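Long-range contacts in uncharacterized protein Tfu_2867 (Thermobifida fusca, PDB 2QE6), which binds S-adenosylmethionine and is probably a methyltransferase of the Rossmann-like class, with a substrate that is not known: residues 11-16 with 114-119; 60-64 with 244-248; 76-80 with 102-106; 182-186 with 230-234; 189-195 with 266-272. The protein carries 1 engineered substitution. All coordinates share one frame. Numbering follows the deposited sequence.

Interaction 1: residues 11-16 with 114-119; sequences WPPPGL and PMVLTH
Trp11 (t) packs its six-membered ring against Met115 and His119 on helix 114-124. The nearest CA atoms are Leu16 CA and Met115 CA, 7.4 Å apart. The ring edge meets the face of the His119 imidazole in a T-shaped (edge-to-face) stack, with centroids 5.0 Å apart and planes at 64°. Trp11 CZ2 lies 3.7 Å from His119 ND1 and 4.0 Å from Met115 CG. Met115 is a selenomethionine (t, t, m) whose SE sits obliquely, 5.4 Å from the ring centroid, as a Met-aromatic contact. Here the N-terminal proline-rich segment packs on the helix that follows strand 106-111 of the Rossmann-like sheet. The peptide before Pro12 is cis. Pro12 CB reaches Met115 CE at 3.5 Å, and Pro13 CD reaches it at 3.9 Å. Residues 14-16 form a 3-10 turn, with Leu16 N bonded to Pro13 O at 2.9 Å. Leu16 (m, t) sets CD1 3.9 Å from Met115 CB and CD2 4.1 Å from Pro114 CG. Asp35 accepts the Trp11 NE1 hydrogen bond.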
# COMPACT_ATOMS: atom_id res chain seq x y z
N TRP A 11 4.87 9.72 23.18
CA TRP A 11 4.46 9.04 21.93
C TRP A 11 2.97 8.65 21.88
O TRP A 11 2.46 8.14 22.85
CB TRP A 11 5.28 7.76 21.68
CG TRP A 11 5.08 7.30 20.25
CD1 TRP A 11 4.15 6.41 19.77
CD2 TRP A 11 5.76 7.83 19.12
NE1 TRP A 11 4.23 6.34 18.40
CE2 TRP A 11 5.20 7.21 17.97
CE3 TRP A 11 6.77 8.79 18.96
CZ2 TRP A 11 5.65 7.49 16.67
CZ3 TRP A 11 7.22 9.07 17.66
CH2 TRP A 11 6.65 8.43 16.54
N PRO A 12 2.28 8.86 20.74
CA PRO A 12 2.68 9.55 19.53
C PRO A 12 2.98 11.02 19.83
O PRO A 12 2.54 11.51 20.89
CB PRO A 12 1.47 9.42 18.60
CG PRO A 12 0.63 8.35 19.16
CD PRO A 12 0.91 8.31 20.63
N PRO A 13 3.74 11.70 18.95
CA PRO A 13 4.21 13.04 19.36
C PRO A 13 3.04 14.01 19.43
O PRO A 13 2.33 14.17 18.44
CB PRO A 13 5.21 13.44 18.25
CG PRO A 13 5.44 12.19 17.42
CD PRO A 13 4.22 11.33 17.61
N PRO A 14 2.82 14.64 20.60
CA PRO A 14 1.66 15.52 20.80
C PRO A 14 1.59 16.66 19.77
O PRO A 14 0.50 17.08 19.40
CB PRO A 14 1.86 16.07 22.21
CG PRO A 14 2.83 15.16 22.86
CD PRO A 14 3.69 14.59 21.80
N GLY A 15 2.75 17.15 19.30
CA GLY A 15 2.78 18.19 18.26
C GLY A 15 2.15 17.79 16.92
O GLY A 15 1.95 18.65 16.07
N LEU A 16 1.87 16.50 16.71
CA LEU A 16 1.25 16.01 15.46
C LEU A 16 -0.26 15.78 15.61
O LEU A 16 -0.94 15.48 14.62
CB LEU A 16 1.93 14.72 14.99
CG LEU A 16 3.41 14.76 14.55
CD1 LEU A 16 3.94 13.36 14.17
CD2 LEU A 16 3.61 15.71 13.38
N PRO A 114 3.60 12.80 8.33
CA PRO A 114 4.89 12.98 8.97
C PRO A 114 5.19 12.01 10.10
O PRO A 114 6.36 11.82 10.43
CB PRO A 114 4.83 14.40 9.51
CG PRO A 114 3.47 14.87 9.34
CD PRO A 114 2.79 14.03 8.36
N MSE A 115 4.17 11.43 10.73
CA MSE A 115 4.43 10.43 11.75
C MSE A 115 5.19 9.20 11.21
O MSE A 115 5.92 8.58 11.97
CB MSE A 115 3.15 9.96 12.46
CG MSE A 115 3.47 9.26 13.79
SE MSE A 115 1.86 8.64 14.62
CE MSE A 115 1.26 10.40 15.21
N VAL A 116 5.02 8.87 9.94
CA VAL A 116 5.71 7.73 9.30
C VAL A 116 7.21 8.01 9.29
O VAL A 116 8.04 7.19 9.76
CB VAL A 116 5.13 7.45 7.86
CG1 VAL A 116 5.93 6.37 7.12
CG2 VAL A 116 3.67 7.06 7.93
N LEU A 117 7.58 9.20 8.83
CA LEU A 117 8.99 9.61 8.90
C LEU A 117 9.50 9.68 10.33
O LEU A 117 10.61 9.24 10.62
CB LEU A 117 9.21 10.96 8.21
CG LEU A 117 10.63 11.55 8.21
CD1 LEU A 117 11.72 10.52 7.79
CD2 LEU A 117 10.68 12.83 7.34
N THR A 118 8.70 10.24 11.23
CA THR A 118 9.16 10.38 12.59
C THR A 118 9.42 9.04 13.28
O THR A 118 10.40 8.89 14.00
CB THR A 118 8.20 11.24 13.43
OG1 THR A 118 7.97 12.46 12.73
CG2 THR A 118 8.83 11.57 14.79
N HIS A 119 8.54 8.06 13.08
CA HIS A 119 8.71 6.75 13.70
C HIS A 119 9.87 6.01 13.02
O HIS A 119 10.74 5.41 13.70
CB HIS A 119 7.40 5.93 13.59
CG HIS A 119 7.34 4.78 14.55
ND1 HIS A 119 6.15 4.25 15.00
CD2 HIS A 119 8.32 4.09 15.20
CE1 HIS A 119 6.40 3.26 15.84
NE2 HIS A 119 7.71 3.15 15.99

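Interaction 2: residues 60-64 with 244-248; sequences ENRKV and TALWR. With SAM (S-adenosylmethionine), chain F.
No hydrogen bond joins these two segments, although one of them carries two residues that bind S-adenosylmethionine (SAM). The contact packs helix 54-75 of the Rossmann-like methyltransferase fold against the 3-10 turn 244-246 that follows strand 235-243. The helix has regular geometry, with Val64 N bonded to Glu60 O at 2.9 Å. The turn is held by Trp247 N to Thr244 O at 3.3 Å. The nearest CA pairs are Glu60 with Ala245 at 6.0 Å and Val64 with Thr244 at 6.1 Å, one helical turn apart. Glu60 (m, m) sets CB 3.7 Å from Thr244 OG1 and OE1 3.6 Å from Ala245 CB. A salt bridge joins its OE2 to Lys63 NZ at 3.5 Å. Val64 (p) puts CG2 3.7 Å from both Thr244 O and Trp247 CB. Asn61 and Arg62 serve the cofactor. Asn61 (t) points its CA-to-CB bond away from the turn, and its OD1 bonds to Thr195. Its ND2 makes a weak hydrogen bond of 2.8 Å to SAM OXT. Arg62 is m at chi1, chi2 and chi3, and its NH1 donates to SAM O at 2.7 Å.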
# COMPACT_ATOMS: atom_id res chain seq x y z
N GLU A 60 -5.97 -8.77 5.99
CA GLU A 60 -5.75 -9.46 4.74
C GLU A 60 -4.86 -8.65 3.80
O GLU A 60 -4.11 -9.22 3.03
CB GLU A 60 -7.06 -9.80 4.04
CG GLU A 60 -7.85 -10.90 4.74
CD GLU A 60 -7.10 -12.20 4.94
OE1 GLU A 60 -6.19 -12.54 4.13
OE2 GLU A 60 -7.46 -12.91 5.91
N ASN A 61 -4.97 -7.33 3.84
CA ASN A 61 -4.13 -6.46 3.02
C ASN A 61 -2.67 -6.54 3.45
O ASN A 61 -1.77 -6.66 2.62
CB ASN A 61 -4.67 -5.03 3.07
CG ASN A 61 -4.01 -4.14 2.08
OD1 ASN A 61 -4.05 -4.38 0.87
ND2 ASN A 61 -3.41 -3.09 2.57
N ARG A 62 -2.44 -6.54 4.76
CA ARG A 62 -1.07 -6.77 5.25
C ARG A 62 -0.53 -8.14 4.89
O ARG A 62 0.61 -8.24 4.52
CB ARG A 62 -0.98 -6.56 6.76
CG ARG A 62 -1.29 -5.13 7.15
CD ARG A 62 -0.45 -4.13 6.37
NE ARG A 62 0.98 -4.37 6.62
CZ ARG A 62 1.96 -3.51 6.35
NH1 ARG A 62 1.70 -2.33 5.80
NH2 ARG A 62 3.22 -3.84 6.64
N LYS A 63 -1.34 -9.18 5.02
CA LYS A 63 -0.93 -10.52 4.63
C LYS A 63 -0.62 -10.61 3.11
O LYS A 63 0.32 -11.27 2.74
CB LYS A 63 -2.00 -11.56 5.01
CG LYS A 63 -2.17 -11.88 6.52
CD LYS A 63 -3.39 -12.79 6.65
CE LYS A 63 -3.56 -13.45 7.98
NZ LYS A 63 -4.92 -14.14 7.95
N VAL A 64 -1.40 -9.97 2.23
CA VAL A 64 -1.05 -10.02 0.80
C VAL A 64 0.18 -9.18 0.50
O VAL A 64 0.93 -9.49 -0.43
CB VAL A 64 -2.23 -9.60 -0.15
CG1 VAL A 64 -2.43 -8.13 -0.15
CG2 VAL A 64 -1.99 -10.11 -1.55
N THR A 244 -8.08 -9.91 -2.07
CA THR A 244 -6.76 -9.98 -1.47
C THR A 244 -6.40 -11.38 -0.88
O THR A 244 -5.26 -11.82 -1.07
CB THR A 244 -6.53 -8.82 -0.41
OG1 THR A 244 -7.60 -8.82 0.56
CG2 THR A 244 -6.48 -7.46 -1.09
N ALA A 245 -7.33 -12.07 -0.22
CA ALA A 245 -7.03 -13.36 0.41
C ALA A 245 -6.79 -14.50 -0.64
O ALA A 245 -6.25 -15.56 -0.30
CB ALA A 245 -8.15 -13.75 1.34
N LEU A 246 -7.23 -14.26 -1.88
CA LEU A 246 -7.13 -15.21 -2.98
C LEU A 246 -5.82 -15.04 -3.77
O LEU A 246 -5.53 -15.83 -4.67
CB LEU A 246 -8.34 -15.04 -3.93
CG LEU A 246 -9.74 -15.30 -3.36
CD1 LEU A 246 -10.84 -15.16 -4.45
CD2 LEU A 246 -9.85 -16.67 -2.71
N TRP A 247 -5.02 -14.03 -3.45
CA TRP A 247 -3.79 -13.80 -4.21
C TRP A 247 -2.67 -14.68 -3.68
O TRP A 247 -2.14 -14.41 -2.62
CB TRP A 247 -3.37 -12.31 -4.22
CG TRP A 247 -2.31 -12.04 -5.29
CD1 TRP A 247 -2.54 -11.62 -6.55
CD2 TRP A 247 -0.88 -12.20 -5.17
NE1 TRP A 247 -1.36 -11.51 -7.24
CE2 TRP A 247 -0.33 -11.87 -6.42
CE3 TRP A 247 -0.04 -12.63 -4.16
CZ2 TRP A 247 1.04 -11.94 -6.67
CZ3 TRP A 247 1.32 -12.70 -4.41
CH2 TRP A 247 1.84 -12.35 -5.65
N ARG A 248 -2.33 -15.73 -4.45
CA ARG A 248 -1.32 -16.70 -4.05
C ARG A 248 -1.32 -16.99 -2.58
O ARG A 248 -0.34 -16.71 -1.89
CB ARG A 248 0.08 -16.22 -4.49
CG ARG A 248 0.16 -15.96 -5.99
CD ARG A 248 1.58 -15.97 -6.50
NE ARG A 248 1.60 -15.68 -7.93
CZ ARG A 248 2.58 -16.03 -8.75
NH1 ARG A 248 3.66 -16.65 -8.27
NH2 ARG A 248 2.49 -15.74 -10.03
N SAM F . 0.55 0.70 2.07
CA SAM F . 0.16 0.30 3.48
C SAM F . -0.58 -1.02 3.44
O SAM F . -0.56 -1.77 4.41
OXT SAM F . -1.24 -1.33 2.44
CB SAM F . -0.73 1.29 4.25
CG SAM F . -2.14 1.52 3.67
SD SAM F . -3.12 2.84 4.46
CE SAM F . -1.87 3.30 5.69
C5' SAM F . -2.75 4.11 3.23
C4' SAM F . -1.47 4.95 3.32
O4' SAM F . -1.32 5.71 2.11
C3' SAM F . -1.47 5.98 4.46
O3' SAM F . -0.30 5.86 5.25
C2' SAM F . -1.58 7.34 3.80
O2' SAM F . -1.02 8.42 4.57
C1' SAM F . -0.91 7.04 2.47
N9 SAM F . -1.35 8.00 1.45
C8 SAM F . -2.63 8.22 0.94
N7 SAM F . -2.55 9.20 0.00
C5 SAM F . -1.24 9.59 -0.09
C6 SAM F . -0.60 10.53 -0.91
N6 SAM F . -1.33 11.28 -1.77
N1 SAM F . 0.77 10.68 -0.76
C2 SAM F . 1.52 9.91 0.15
N3 SAM F . 0.88 8.98 0.97
C4 SAM F . -0.47 8.83 0.82

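Interaction 3: residues 76-80 with 102-106; sequences AGISQ and NPDAR
Asn102, with chi1 at 180° and chi2 near -4°, points its amide at the chain leading into strand 80-84. Asn102 ND2 donates to Ser79 OG at 3.1 Å and more weakly to Ile78 O at 3.2 Å. Ser79 is in the m rotamer, which turns its hydroxyl to this amide. Asn102 OD1 weakly accepts from Asp104 N at 3.4 Å. Residues 102-105 form a type I turn, closed by Ala105 N to Asn102 O at 3.0 Å. Gly77 leaves helix 54-75 with positive phi (70/25). Both segments then enter neighbouring parallel strands. Gln80 pairs with Arg106 (Gln80 CA to Arg106 CA 4.9 Å), and Arg106 N donates to Ser79 O at 2.7 Å. The same carbonyl takes a CA-H...O contact from Ala105 CA at 3.4 Å. Gln80 and Arg106 point to the same face of the sheet. Gln80 is m, t with chi3 about 106°. Arg106 is m, t, m with chi4 about -81°, which folds its guanidinium back over Ser79 O. Arg106 NH2 makes a weak 2.7 Å hydrogen bond to Gln80 OE1. Stronger partners are Asp154 N for Gln80 and Met152 O for Arg106. This is the start of a beta-alpha-beta unit of the Rossmann-like fold, with helix 94-101 as the crossover. The chemistry is polar: one backbone hydrogen bond sets the strand register, and the Asn102-Ser79 side-chain bond, with weaker amide and guanidinium bonds, supplements it.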
# COMPACT_ATOMS: atom_id res chain seq x y z
N ALA A 76 10.70 -13.49 -8.21
CA ALA A 76 10.89 -12.51 -9.29
C ALA A 76 12.29 -11.87 -9.30
O ALA A 76 12.68 -11.21 -10.27
CB ALA A 76 9.80 -11.44 -9.25
N GLY A 77 13.06 -12.05 -8.23
CA GLY A 77 14.44 -11.58 -8.18
C GLY A 77 14.64 -10.07 -8.10
O GLY A 77 15.71 -9.59 -8.49
N ILE A 78 13.66 -9.33 -7.57
CA ILE A 78 13.72 -7.84 -7.55
C ILE A 78 14.48 -7.38 -6.30
O ILE A 78 14.21 -7.87 -5.21
CB ILE A 78 12.33 -7.22 -7.55
CG1 ILE A 78 11.55 -7.54 -8.85
CG2 ILE A 78 12.40 -5.70 -7.27
CD1 ILE A 78 12.09 -6.97 -10.15
N SER A 79 15.41 -6.44 -6.47
CA SER A 79 16.23 -5.95 -5.36
C SER A 79 15.96 -4.49 -5.00
O SER A 79 16.61 -4.00 -4.12
CB SER A 79 17.73 -6.16 -5.65
OG SER A 79 17.96 -7.52 -5.82
N GLN A 80 14.96 -3.86 -5.63
CA GLN A 80 14.72 -2.42 -5.52
C GLN A 80 13.23 -2.22 -5.40
O GLN A 80 12.53 -2.62 -6.31
CB GLN A 80 15.15 -1.66 -6.79
CG GLN A 80 16.51 -2.00 -7.33
CD GLN A 80 17.02 -1.04 -8.39
OE1 GLN A 80 17.91 -0.23 -8.12
NE2 GLN A 80 16.50 -1.14 -9.60
N ASN A 102 16.03 -11.91 0.38
CA ASN A 102 17.03 -11.28 -0.50
C ASN A 102 17.77 -10.24 0.31
O ASN A 102 17.35 -9.08 0.37
CB ASN A 102 16.30 -10.64 -1.69
CG ASN A 102 17.23 -9.95 -2.70
OD1 ASN A 102 18.45 -9.84 -2.50
ND2 ASN A 102 16.62 -9.47 -3.80
N PRO A 103 18.86 -10.65 0.98
CA PRO A 103 19.56 -9.77 1.93
C PRO A 103 20.01 -8.41 1.36
O PRO A 103 20.14 -7.45 2.13
CB PRO A 103 20.80 -10.59 2.35
CG PRO A 103 20.43 -12.01 2.07
CD PRO A 103 19.51 -11.98 0.87
N ASP A 104 20.22 -8.33 0.04
CA ASP A 104 20.63 -7.10 -0.65
C ASP A 104 19.50 -6.14 -1.05
O ASP A 104 19.79 -5.09 -1.62
CB ASP A 104 21.34 -7.45 -1.95
CG ASP A 104 22.54 -8.30 -1.73
OD1 ASP A 104 23.13 -8.18 -0.63
OD2 ASP A 104 22.87 -9.07 -2.67
N ALA A 105 18.26 -6.52 -0.79
CA ALA A 105 17.12 -5.76 -1.27
C ALA A 105 17.16 -4.35 -0.69
O ALA A 105 17.60 -4.16 0.47
CB ALA A 105 15.81 -6.46 -0.88
N ARG A 106 16.67 -3.38 -1.48
CA ARG A 106 16.66 -1.96 -1.09
C ARG A 106 15.25 -1.43 -1.19
O ARG A 106 14.57 -1.69 -2.20
CB ARG A 106 17.60 -1.16 -1.98
CG ARG A 106 19.08 -1.58 -1.80
CD ARG A 106 20.03 -0.61 -2.48
NE ARG A 106 19.66 -0.45 -3.89
CZ ARG A 106 19.98 -1.29 -4.87
NH1 ARG A 106 20.69 -2.40 -4.65
NH2 ARG A 106 19.57 -1.03 -6.11

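Interaction 4: residues 182-186 with 230-234; sequences YRDAL and QFGDF
Arg183, on helix 175-185, makes most of the contact, with chi angles m, t, m and chi4 about -92°. Its CB lies 3.7 Å from Phe234 CZ. Its CD stands over the face of the Phe234 ring, 4.0 Å from the centroid, as a CH-pi contact. The guanidinium then runs along residues 230-232. Arg183 NH1 donates a weak hydrogen bond to Gln230 O at 2.8 Å. One water joins Arg183 NH1 (2.8 Å) to Gln230 OE1 (2.7 Å). A second accepts from Arg183 NE at 3.2 Å and weakly from Asp233 N at 3.4 Å. Arg183 CZ lies 3.9 Å from Gly232 CA, with that CA over one guanidinium face. Leu186 (m, t), just past the helix, sets CD1 3.9 Å from Phe234 CE2 at the ring edge. Residues 231-234 form a type II' turn closed by Phe234 N to Phe231 O at 2.9 Å. Gly232 has phi/psi 55/-137, and a CB there would clash with Arg183 NE. The turn leads into strand 235-243 of the methyltransferase sheet. One arginine combines aliphatic packing on an aromatic ring with a weak hydrogen bond to a backbone carbonyl and water bridges to a side-chain amide and, weakly, a backbone NH.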
# COMPACT_ATOMS: atom_id res chain seq x y z
N TYR A 182 4.49 6.41 -12.81
CA TYR A 182 5.32 5.42 -12.13
C TYR A 182 5.57 4.21 -13.06
O TYR A 182 6.65 3.68 -13.06
CB TYR A 182 4.68 4.99 -10.79
CG TYR A 182 4.59 6.11 -9.74
CD1 TYR A 182 5.74 6.66 -9.19
CD2 TYR A 182 3.35 6.61 -9.31
CE1 TYR A 182 5.69 7.69 -8.23
CE2 TYR A 182 3.28 7.65 -8.34
CZ TYR A 182 4.47 8.18 -7.82
OH TYR A 182 4.47 9.19 -6.88
N ARG A 183 4.56 3.77 -13.82
CA ARG A 183 4.75 2.66 -14.79
C ARG A 183 5.78 3.03 -15.83
O ARG A 183 6.62 2.21 -16.20
CB ARG A 183 3.45 2.29 -15.51
CG ARG A 183 2.41 1.62 -14.63
CD ARG A 183 1.37 0.89 -15.40
NE ARG A 183 0.93 1.73 -16.49
CZ ARG A 183 -0.10 2.56 -16.46
NH1 ARG A 183 -0.87 2.68 -15.41
NH2 ARG A 183 -0.35 3.29 -17.54
N ASP A 184 5.71 4.28 -16.29
CA ASP A 184 6.60 4.80 -17.32
C ASP A 184 8.03 4.89 -16.82
O ASP A 184 8.93 4.69 -17.61
CB ASP A 184 6.14 6.16 -17.85
CG ASP A 184 4.90 6.08 -18.72
OD1 ASP A 184 4.50 4.97 -19.11
OD2 ASP A 184 4.31 7.16 -18.99
N ALA A 185 8.24 5.18 -15.54
CA ALA A 185 9.60 5.22 -14.95
C ALA A 185 10.36 3.90 -14.95
O ALA A 185 11.59 3.88 -14.92
CB ALA A 185 9.58 5.77 -13.51
N LEU A 186 9.64 2.80 -14.97
CA LEU A 186 10.22 1.48 -14.79
C LEU A 186 10.87 0.88 -16.04
O LEU A 186 10.40 1.06 -17.16
CB LEU A 186 9.14 0.52 -14.26
CG LEU A 186 8.62 0.86 -12.86
CD1 LEU A 186 7.30 0.06 -12.60
CD2 LEU A 186 9.73 0.63 -11.79
N GLN A 230 -5.48 0.05 -14.43
CA GLN A 230 -4.38 0.89 -13.91
C GLN A 230 -3.04 0.18 -13.95
O GLN A 230 -2.00 0.77 -13.68
CB GLN A 230 -4.70 1.39 -12.50
CG GLN A 230 -5.86 2.41 -12.49
CD GLN A 230 -5.59 3.59 -13.32
OE1 GLN A 230 -4.44 4.03 -13.44
NE2 GLN A 230 -6.65 4.14 -13.96
N PHE A 231 -3.07 -1.09 -14.33
CA PHE A 231 -1.85 -1.82 -14.67
C PHE A 231 -1.40 -1.55 -16.13
O PHE A 231 -0.34 -1.99 -16.54
CB PHE A 231 -2.05 -3.32 -14.41
CG PHE A 231 -2.14 -3.66 -12.93
CD1 PHE A 231 -3.35 -3.61 -12.27
CD2 PHE A 231 -1.01 -3.98 -12.20
CE1 PHE A 231 -3.44 -3.88 -10.92
CE2 PHE A 231 -1.09 -4.27 -10.84
CZ PHE A 231 -2.30 -4.23 -10.20
N GLY A 232 -2.19 -0.80 -16.92
CA GLY A 232 -1.77 -0.41 -18.29
C GLY A 232 -1.39 -1.63 -19.10
O GLY A 232 -2.05 -2.63 -19.02
N ASP A 233 -0.31 -1.55 -19.86
CA ASP A 233 0.26 -2.66 -20.64
C ASP A 233 0.99 -3.70 -19.85
O ASP A 233 1.61 -4.58 -20.44
CB ASP A 233 1.39 -2.15 -21.56
CG ASP A 233 0.94 -1.15 -22.59
OD1 ASP A 233 -0.28 -1.13 -22.92
OD2 ASP A 233 1.83 -0.41 -23.06
N PHE A 234 1.10 -3.55 -18.55
CA PHE A 234 1.87 -4.52 -17.79
C PHE A 234 1.18 -5.90 -17.87
O PHE A 234 -0.02 -5.98 -18.00
CB PHE A 234 2.03 -4.07 -16.34
CG PHE A 234 3.09 -3.02 -16.11
CD1 PHE A 234 3.39 -2.06 -17.07
CD2 PHE A 234 3.75 -2.96 -14.88
CE1 PHE A 234 4.35 -1.09 -16.82
CE2 PHE A 234 4.71 -2.00 -14.63
CZ PHE A 234 5.01 -1.05 -15.59
O HOH W 1 -2.68 4.86 -15.25
O HOH W 2 2.05 0.80 -19.31

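Interaction 5: residues 189-195 with 266-272; sequences GSYLFMT and MAGIGRK
This is a buried antiparallel strand pair in the central sheet, joining strand 191-197 to strand 265-271. The axes of 191-195 and 266-271 approach to 4.6 Å, with N-to-C directions at 170°. Leu192-Gly270 and Met194-Gly268 are hydrogen-bonded pairs. Leu192 N to Gly270 O and Gly270 N to Leu192 O are both 2.9 Å. Met194 N to Gly268 O and Gly268 N to Met194 O are both 3.1 Å. Beyond them Gly189 N to Lys272 O and Lys272 N to Ser190 O are 2.8 Å each. Tyr191-Arg271, Phe193-Ile269 and Thr195-Ala267 are non-hydrogen-bonded pairs, with side chains on one face. There Tyr191 (m) takes Arg271 CG over its ring, 4.0 Å from the centroid. Phe193 (t) takes CD1 of Ile269 (m, t) at 3.9 Å from its centroid. Leu192 and selenomethionine Met194 lie on the other face, across from Gly270 and Gly268. Arg271 also forms a salt bridge to Glu235. Strand order 3-2-1-4-5-7-6, with 265-271 reversed between 191-197 and 235-243, is the hallmark of class I SAM-dependent methyltransferases.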
# COMPACT_ATOMS: atom_id res chain seq x y z
N GLY A 189 10.90 -5.61 -17.07
CA GLY A 189 11.24 -6.62 -16.07
C GLY A 189 10.88 -6.15 -14.68
O GLY A 189 11.06 -6.88 -13.72
N SER A 190 10.33 -4.94 -14.60
CA SER A 190 9.89 -4.35 -13.37
C SER A 190 8.47 -4.81 -13.06
O SER A 190 7.80 -5.39 -13.92
CB SER A 190 9.94 -2.85 -13.51
OG SER A 190 11.29 -2.40 -13.50
N TYR A 191 8.02 -4.52 -11.85
CA TYR A 191 6.66 -4.85 -11.44
C TYR A 191 5.95 -3.66 -10.82
O TYR A 191 6.59 -2.77 -10.27
CB TYR A 191 6.68 -6.00 -10.44
CG TYR A 191 7.21 -7.31 -11.01
CD1 TYR A 191 8.56 -7.54 -11.09
CD2 TYR A 191 6.34 -8.30 -11.46
CE1 TYR A 191 9.05 -8.76 -11.59
CE2 TYR A 191 6.81 -9.51 -11.96
CZ TYR A 191 8.17 -9.73 -12.01
OH TYR A 191 8.64 -10.90 -12.53
N LEU A 192 4.62 -3.66 -10.96
CA LEU A 192 3.70 -2.80 -10.21
C LEU A 192 2.80 -3.68 -9.35
O LEU A 192 2.15 -4.59 -9.87
CB LEU A 192 2.84 -1.99 -11.17
CG LEU A 192 1.85 -0.97 -10.59
CD1 LEU A 192 2.55 0.10 -9.80
CD2 LEU A 192 1.00 -0.38 -11.75
N PHE A 193 2.83 -3.45 -8.04
CA PHE A 193 2.03 -4.21 -7.03
C PHE A 193 1.06 -3.20 -6.40
O PHE A 193 1.49 -2.22 -5.79
CB PHE A 193 3.02 -4.81 -6.01
CG PHE A 193 2.41 -5.58 -4.85
CD1 PHE A 193 1.10 -6.04 -4.86
CD2 PHE A 193 3.22 -5.92 -3.76
CE1 PHE A 193 0.59 -6.79 -3.80
CE2 PHE A 193 2.71 -6.65 -2.69
CZ PHE A 193 1.39 -7.11 -2.73
N MSE A 194 -0.26 -3.38 -6.61
CA MSE A 194 -1.23 -2.51 -5.99
C MSE A 194 -2.34 -3.29 -5.31
O MSE A 194 -2.66 -4.42 -5.72
CB MSE A 194 -1.89 -1.61 -7.05
CG MSE A 194 -0.89 -0.92 -7.95
SE MSE A 194 -1.71 0.53 -8.94
CE MSE A 194 -2.59 -0.47 -10.38
N THR A 195 -2.97 -2.70 -4.30
CA THR A 195 -4.21 -3.25 -3.77
C THR A 195 -5.19 -2.08 -3.68
O THR A 195 -4.78 -0.93 -3.67
CB THR A 195 -4.06 -3.98 -2.45
OG1 THR A 195 -3.92 -3.02 -1.38
CG2 THR A 195 -2.89 -4.95 -2.50
N MSE A 266 -9.06 -5.85 -3.50
CA MSE A 266 -8.38 -6.74 -4.45
C MSE A 266 -6.92 -6.40 -4.55
O MSE A 266 -6.53 -5.31 -4.23
CB MSE A 266 -9.00 -6.67 -5.84
CG MSE A 266 -10.36 -7.31 -5.89
SE MSE A 266 -10.94 -7.90 -7.58
CE MSE A 266 -12.56 -8.78 -7.10
N ALA A 267 -6.12 -7.37 -4.99
CA ALA A 267 -4.69 -7.24 -5.17
C ALA A 267 -4.34 -7.67 -6.61
O ALA A 267 -5.01 -8.54 -7.18
CB ALA A 267 -3.94 -8.15 -4.18
N GLY A 268 -3.28 -7.07 -7.16
CA GLY A 268 -2.73 -7.48 -8.45
C GLY A 268 -1.26 -7.10 -8.52
O GLY A 268 -0.85 -6.13 -7.92
N ILE A 269 -0.48 -7.90 -9.23
CA ILE A 269 0.90 -7.58 -9.55
C ILE A 269 1.06 -7.79 -11.06
O ILE A 269 0.65 -8.81 -11.60
CB ILE A 269 1.91 -8.46 -8.82
CG1 ILE A 269 1.87 -8.20 -7.32
CG2 ILE A 269 3.36 -8.17 -9.33
CD1 ILE A 269 2.95 -8.93 -6.57
N GLY A 270 1.61 -6.79 -11.73
CA GLY A 270 1.85 -6.84 -13.16
C GLY A 270 3.31 -6.59 -13.48
O GLY A 270 3.98 -5.82 -12.78
N ARG A 271 3.78 -7.21 -14.56
CA ARG A 271 5.17 -7.11 -14.97
C ARG A 271 5.28 -6.26 -16.25
O ARG A 271 4.51 -6.43 -17.18
CB ARG A 271 5.73 -8.51 -15.20
CG ARG A 271 7.20 -8.57 -15.54
CD ARG A 271 7.65 -9.99 -15.77
NE ARG A 271 6.98 -10.61 -16.90
CZ ARG A 271 7.38 -10.51 -18.17
NH1 ARG A 271 8.46 -9.82 -18.46
NH2 ARG A 271 6.70 -11.09 -19.13
N LYS A 272 6.24 -5.35 -16.29
CA LYS A 272 6.53 -4.55 -17.48
C LYS A 272 7.30 -5.39 -18.46
O LYS A 272 8.31 -5.97 -18.11
CB LYS A 272 7.34 -3.28 -17.12
CG LYS A 272 7.47 -2.34 -18.25
CD LYS A 272 7.95 -0.96 -17.82
CE LYS A 272 7.78 0.08 -18.92
NZ LYS A 272 8.20 1.44 -18.44

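In the fold
Interaction 5 lies in the central sheet and touches three others. Asn61 OD1 of interaction 2 is 2.6 Å from Thr195 OG1 of interaction 5, a probable hydrogen bond that ties the cofactor site to the sheet. At the end of strand 265-271, Lys272 NZ lies 2.6 Å from Leu186 O and 2.8 Å from Arg183 O, linking interactions 4 and 5, whose centres are 9 Å apart. Interaction 3, between two other strands of the same sheet, touches interaction 5 where Ile78 CD1 lies 3.7 Å from Tyr191 CD1. Interaction 1 stands apart, its centre about 31 Å from that of interaction 5. Its Pro114 side chain is about 8 Å from SAM, which interaction 2 contacts directly.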